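Local coordinates for protein putative aldolase (Bacteroides vulgatus ATCC 8482, PDB 3DXI) that is a putative aldolase whose N-terminal domain, related to the HMGL-like family, folds as a TIM barrel, its precise function not being established, at residues E82-L95 and R115-F128. Numbering follows the deposited sequence.
Sequences EKNTTPEDLNHLLL and RAIVLAKAIKTMGF
L119 turns CG away from its backbone N (chi1 -169°), and L90 sets CG opposite its carbonyl carbon (chi1 -61°); their methyls meet, L119 CD1 lying 3.6 Å from L90 CD2. The other branch of L90, CD1, presses on A122 CB at 3.4 Å, a tight pair. L119 CD1 also touches T85 CG2, at 3.8 Å. P87 CG rests on V118 CG1 nearer the surface. One turn on, L94 CD1 crosses I123 at about a right angle and packs on I123 CG1 at 3.8 Å. The bent chain of the selenomethionine M126 carries CE to L94 CB, at 3.8 Å, and to L95. F128 turns its ring edge to L94 O, with CZ at 3.6 Å. G127, with positive phi, is the first residue to leave helical geometry and completes a Schellman motif. At the other end, E82 OE1 forms a salt bridge with R115 NH1 at 2.9 Å. These segments follow barrel strands 75-81 and 103-108, so the contact joins neighbouring helices on the outside of a TIM barrel. The axes of helix 90-94 and helix 115-124 cross at -59°. On the inner side, L94 and F128 both touch I104 of strand 103-108. Leucine, isoleucine and selenomethionine side chains, with A122 and P87, make up most of the contact, which thus relies mainly on apolar packing, while the charge of the buried E82 carboxylate is probably offset by the exposed R115.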
loop_
_atom_site.group_PDB
_atom_site.type_symbol
_atom_site.label_atom_id
_atom_site.label_comp_id
_atom_site.label_asym_id
_atom_site.label_seq_id
_atom_site.Cartn_x
_atom_site.Cartn_y
_atom_site.Cartn_z
ATOM N N GLU A 82 29.750 0.472 -0.000
ATOM C CA GLU A 82 30.838 1.119 0.736
ATOM C C GLU A 82 31.657 0.157 1.609
ATOM O O GLU A 82 32.888 0.198 1.601
ATOM C CB GLU A 82 30.264 2.248 1.601
ATOM C CG GLU A 82 31.275 3.235 2.166
ATOM C CD GLU A 82 32.058 2.677 3.335
ATOM O OE1 GLU A 82 31.457 1.985 4.188
ATOM O OE2 GLU A 82 33.274 2.944 3.409
ATOM N N LYS A 83 30.981 -0.709 2.356
ATOM C CA LYS A 83 31.671 -1.653 3.232
ATOM C C LYS A 83 32.599 -2.617 2.489
ATOM O O LYS A 83 33.444 -3.265 3.104
ATOM C CB LYS A 83 30.655 -2.464 4.042
ATOM C CG LYS A 83 29.798 -3.397 3.206
ATOM C CD LYS A 83 28.853 -4.197 4.086
ATOM C CE LYS A 83 28.059 -5.206 3.269
ATOM N NZ LYS A 83 27.105 -5.968 4.119
ATOM N N ASN A 84 32.440 -2.716 1.173
ATOM C CA ASN A 84 33.270 -3.613 0.370
ATOM C C ASN A 84 34.221 -2.865 -0.544
ATOM O O ASN A 84 34.909 -3.478 -1.352
ATOM C CB ASN A 84 32.403 -4.514 -0.515
ATOM C CG ASN A 84 31.523 -5.443 0.278
ATOM O OD1 ASN A 84 31.950 -6.006 1.281
ATOM N ND2 ASN A 84 30.284 -5.629 -0.179
ATOM N N THR A 85 34.270 -1.546 -0.424
ATOM C CA THR A 85 35.118 -0.767 -1.313
ATOM C C THR A 85 36.081 0.196 -0.627
ATOM O O THR A 85 35.689 0.987 0.232
ATOM C CB THR A 85 34.240 0.039 -2.294
ATOM O OG1 THR A 85 33.339 -0.847 -2.966
ATOM C CG2 THR A 85 35.091 0.756 -3.319
ATOM N N THR A 86 37.345 0.121 -1.022
ATOM C CA THR A 86 38.371 1.005 -0.487
ATOM C C THR A 86 38.772 1.940 -1.622
ATOM O O THR A 86 38.547 1.636 -2.794
ATOM C CB THR A 86 39.632 0.236 -0.039
ATOM O OG1 THR A 86 40.214 -0.415 -1.173
ATOM C CG2 THR A 86 39.291 -0.806 1.014
ATOM N N PRO A 87 39.359 3.098 -1.293
ATOM C CA PRO A 87 39.757 4.009 -2.372
ATOM C C PRO A 87 40.664 3.304 -3.388
ATOM O O PRO A 87 40.645 3.614 -4.578
ATOM C CB PRO A 87 40.457 5.139 -1.619
ATOM C CG PRO A 87 39.650 5.198 -0.322
ATOM C CD PRO A 87 39.524 3.732 0.032
ATOM N N GLU A 88 41.437 2.335 -2.910
ATOM C CA GLU A 88 42.341 1.577 -3.767
ATOM C C GLU A 88 41.608 0.693 -4.786
ATOM O O GLU A 88 42.190 0.299 -5.797
ATOM C CB GLU A 88 43.267 0.704 -2.907
ATOM C CG GLU A 88 44.264 1.480 -2.036
ATOM C CD GLU A 88 43.604 2.362 -0.983
ATOM O OE1 GLU A 88 42.793 1.844 -0.183
ATOM O OE2 GLU A 88 43.905 3.576 -0.950
ATOM N N ASP A 89 40.339 0.383 -4.528
ATOM C CA ASP A 89 39.556 -0.464 -5.441
ATOM C C ASP A 89 38.892 0.302 -6.582
ATOM O O ASP A 89 38.474 -0.295 -7.577
ATOM C CB ASP A 89 38.452 -1.213 -4.684
ATOM C CG ASP A 89 38.988 -2.120 -3.601
ATOM O OD1 ASP A 89 39.909 -2.911 -3.888
ATOM O OD2 ASP A 89 38.477 -2.049 -2.462
ATOM N N LEU A 90 38.792 1.619 -6.439
ATOM C CA LEU A 90 38.135 2.446 -7.445
ATOM C C LEU A 90 38.663 2.344 -8.870
ATOM O O LEU A 90 37.881 2.420 -9.822
ATOM C CB LEU A 90 38.134 3.909 -6.994
ATOM C CG LEU A 90 37.392 4.160 -5.676
ATOM C CD1 LEU A 90 37.402 5.648 -5.352
ATOM C CD2 LEU A 90 35.965 3.644 -5.791
ATOM N N ASN A 91 39.972 2.166 -9.033
ATOM C CA ASN A 91 40.537 2.069 -10.379
ATOM C C ASN A 91 39.928 0.944 -11.213
ATOM O O ASN A 91 39.439 1.179 -12.320
ATOM C CB ASN A 91 42.058 1.890 -10.326
ATOM C CG ASN A 91 42.793 3.207 -10.149
ATOM O OD1 ASN A 91 42.606 4.150 -10.927
ATOM N ND2 ASN A 91 43.637 3.278 -9.125
ATOM N N HIS A 92 39.943 -0.275 -10.694
ATOM C CA HIS A 92 39.384 -1.369 -11.467
ATOM C C HIS A 92 37.865 -1.312 -11.542
ATOM O O HIS A 92 37.278 -1.679 -12.557
ATOM C CB HIS A 92 39.800 -2.720 -10.896
ATOM C CG HIS A 92 39.528 -3.861 -11.826
ATOM N ND1 HIS A 92 39.459 -5.172 -11.404
ATOM C CD2 HIS A 92 39.303 -3.881 -13.162
ATOM C CE1 HIS A 92 39.202 -5.950 -12.442
ATOM N NE2 HIS A 92 39.103 -5.193 -13.520
ATOM N N LEU A 93 37.230 -0.847 -10.469
ATOM C CA LEU A 93 35.772 -0.760 -10.420
ATOM C C LEU A 93 35.142 0.313 -11.306
ATOM O O LEU A 93 34.147 0.054 -11.986
ATOM C CB LEU A 93 35.302 -0.529 -8.978
ATOM C CG LEU A 93 35.494 -1.643 -7.950
ATOM C CD1 LEU A 93 35.157 -1.129 -6.561
ATOM C CD2 LEU A 93 34.610 -2.822 -8.314
ATOM N N LEU A 94 35.720 1.511 -11.312
ATOM C CA LEU A 94 35.132 2.612 -12.072
ATOM C C LEU A 94 35.858 3.115 -13.318
ATOM O O LEU A 94 35.220 3.563 -14.270
ATOM C CB LEU A 94 34.890 3.790 -11.122
ATOM C CG LEU A 94 34.051 3.442 -9.884
ATOM C CD1 LEU A 94 33.853 4.661 -9.006
ATOM C CD2 LEU A 94 32.717 2.905 -10.331
ATOM N N LEU A 95 37.183 3.051 -13.313
ATOM C CA LEU A 95 37.962 3.531 -14.443
ATOM C C LEU A 95 37.468 2.972 -15.782
ATOM O O LEU A 95 37.342 3.708 -16.760
ATOM C CB LEU A 95 39.438 3.183 -14.235
ATOM C CG LEU A 95 40.484 4.158 -14.774
ATOM C CD1 LEU A 95 40.357 5.501 -14.065
ATOM C CD2 LEU A 95 41.874 3.569 -14.551
ATOM N N ARG A 115 34.100 7.580 6.302
ATOM C CA ARG A 115 34.916 6.760 5.413
ATOM C C ARG A 115 34.338 6.843 4.000
ATOM O O ARG A 115 35.073 6.835 3.010
ATOM C CB ARG A 115 34.917 5.305 5.892
ATOM C CG ARG A 115 35.975 4.434 5.239
ATOM C CD ARG A 115 35.516 2.986 5.190
ATOM N NE ARG A 115 35.218 2.446 6.507
ATOM C CZ ARG A 115 34.328 1.484 6.739
ATOM N NH1 ARG A 115 33.631 0.956 5.740
ATOM N NH2 ARG A 115 34.149 1.033 7.972
ATOM N N ALA A 116 33.015 6.931 3.913
ATOM C CA ALA A 116 32.340 7.024 2.618
ATOM C C ALA A 116 32.662 8.352 1.932
ATOM O O ALA A 116 32.733 8.421 0.703
ATOM C CB ALA A 116 30.827 6.874 2.798
ATOM N N ILE A 117 32.859 9.405 2.727
ATOM C CA ILE A 117 33.179 10.723 2.177
ATOM C C ILE A 117 34.539 10.697 1.482
ATOM O O ILE A 117 34.750 11.382 0.480
ATOM C CB ILE A 117 33.175 11.815 3.282
ATOM C CG1 ILE A 117 31.747 12.012 3.798
ATOM C CG2 ILE A 117 33.746 13.133 2.730
ATOM C CD1 ILE A 117 31.627 12.961 4.972
ATOM N N VAL A 118 35.455 9.901 2.026
ATOM C CA VAL A 118 36.787 9.748 1.459
ATOM C C VAL A 118 36.639 9.076 0.097
ATOM O O VAL A 118 37.274 9.464 -0.883
ATOM C CB VAL A 118 37.674 8.851 2.359
ATOM C CG1 VAL A 118 38.981 8.526 1.643
ATOM C CG2 VAL A 118 37.936 9.546 3.702
ATOM N N LEU A 119 35.791 8.056 0.049
ATOM C CA LEU A 119 35.540 7.316 -1.181
ATOM C C LEU A 119 34.892 8.250 -2.204
ATOM O O LEU A 119 35.352 8.356 -3.349
ATOM C CB LEU A 119 34.615 6.133 -0.884
ATOM C CG LEU A 119 34.420 5.060 -1.955
ATOM C CD1 LEU A 119 35.752 4.380 -2.246
ATOM C CD2 LEU A 119 33.396 4.040 -1.463
ATOM N N ALA A 120 33.834 8.936 -1.774
ATOM C CA ALA A 120 33.103 9.865 -2.635
ATOM C C ALA A 120 34.028 10.894 -3.262
ATOM O O ALA A 120 33.955 11.156 -4.459
ATOM C CB ALA A 120 32.017 10.566 -1.840
ATOM N N LYS A 121 34.897 11.479 -2.443
ATOM C CA LYS A 121 35.842 12.483 -2.908
ATOM C C LYS A 121 36.673 11.936 -4.064
ATOM O O LYS A 121 36.868 12.614 -5.075
ATOM C CB LYS A 121 36.751 12.905 -1.752
ATOM C CG LYS A 121 37.453 14.231 -1.958
ATOM C CD LYS A 121 37.949 14.774 -0.623
ATOM C CE LYS A 121 38.403 16.222 -0.742
ATOM N NZ LYS A 121 38.600 16.835 0.605
ATOM N N ALA A 122 37.156 10.703 -3.920
ATOM C CA ALA A 122 37.959 10.074 -4.967
ATOM C C ALA A 122 37.136 9.824 -6.238
ATOM O O ALA A 122 37.622 10.017 -7.350
ATOM C CB ALA A 122 38.546 8.757 -4.454
ATOM N N ILE A 123 35.892 9.388 -6.070
ATOM C CA ILE A 123 35.023 9.125 -7.216
ATOM C C ILE A 123 34.752 10.420 -7.982
ATOM O O ILE A 123 34.646 10.424 -9.210
ATOM C CB ILE A 123 33.669 8.516 -6.767
ATOM C CG1 ILE A 123 33.890 7.126 -6.162
ATOM C CG2 ILE A 123 32.719 8.427 -7.949
ATOM C CD1 ILE A 123 32.627 6.492 -5.601
ATOM N N LYS A 124 34.658 11.524 -7.250
ATOM C CA LYS A 124 34.383 12.812 -7.868
ATOM C C LYS A 124 35.511 13.284 -8.787
ATOM O O LYS A 124 35.260 13.954 -9.792
ATOM C CB LYS A 124 34.117 13.864 -6.793
ATOM C CG LYS A 124 33.180 14.959 -7.256
ATOM C CD LYS A 124 31.782 14.395 -7.499
ATOM C CE LYS A 124 30.915 15.390 -8.242
ATOM N NZ LYS A 124 30.908 16.699 -7.535
ATOM N N THR A 125 36.752 12.937 -8.456
ATOM C CA THR A 125 37.881 13.338 -9.290
ATOM C C THR A 125 37.900 12.553 -10.603
ATOM O O THR A 125 38.623 12.904 -11.536
ATOM C CB THR A 125 39.235 13.136 -8.556
ATOM O OG1 THR A 125 39.398 11.755 -8.216
ATOM C CG2 THR A 125 39.285 13.968 -7.292
HETATM N N MSE A 126 37.102 11.491 -10.677
HETATM C CA MSE A 126 37.038 10.681 -11.889
HETATM C C MSE A 126 35.966 11.201 -12.847
HETATM O O MSE A 126 35.784 10.677 -13.950
HETATM C CB MSE A 126 36.793 9.209 -11.534
HETATM C CG MSE A 126 37.960 8.578 -10.770
HETATM SE SE MSE A 126 37.735 6.706 -10.266
HETATM C CE MSE A 126 37.862 5.922 -12.021
ATOM N N GLY A 127 35.251 12.237 -12.417
ATOM C CA GLY A 127 34.244 12.849 -13.270
ATOM C C GLY A 127 32.829 12.311 -13.200
ATOM O O GLY A 127 31.994 12.662 -14.032
ATOM N N PHE A 128 32.556 11.470 -12.208
ATOM C CA PHE A 128 31.227 10.885 -12.044
ATOM C C PHE A 128 30.366 11.734 -11.117
ATOM O O PHE A 128 30.882 12.479 -10.287
ATOM C CB PHE A 128 31.323 9.491 -11.404
ATOM C CG PHE A 128 31.962 8.444 -12.270
ATOM C CD1 PHE A 128 31.280 7.902 -13.355
ATOM C CD2 PHE A 128 33.235 7.966 -11.973
ATOM C CE1 PHE A 128 31.856 6.895 -14.129
ATOM C CE2 PHE A 128 33.825 6.957 -12.740
ATOM C CZ PHE A 128 33.135 6.420 -13.819
#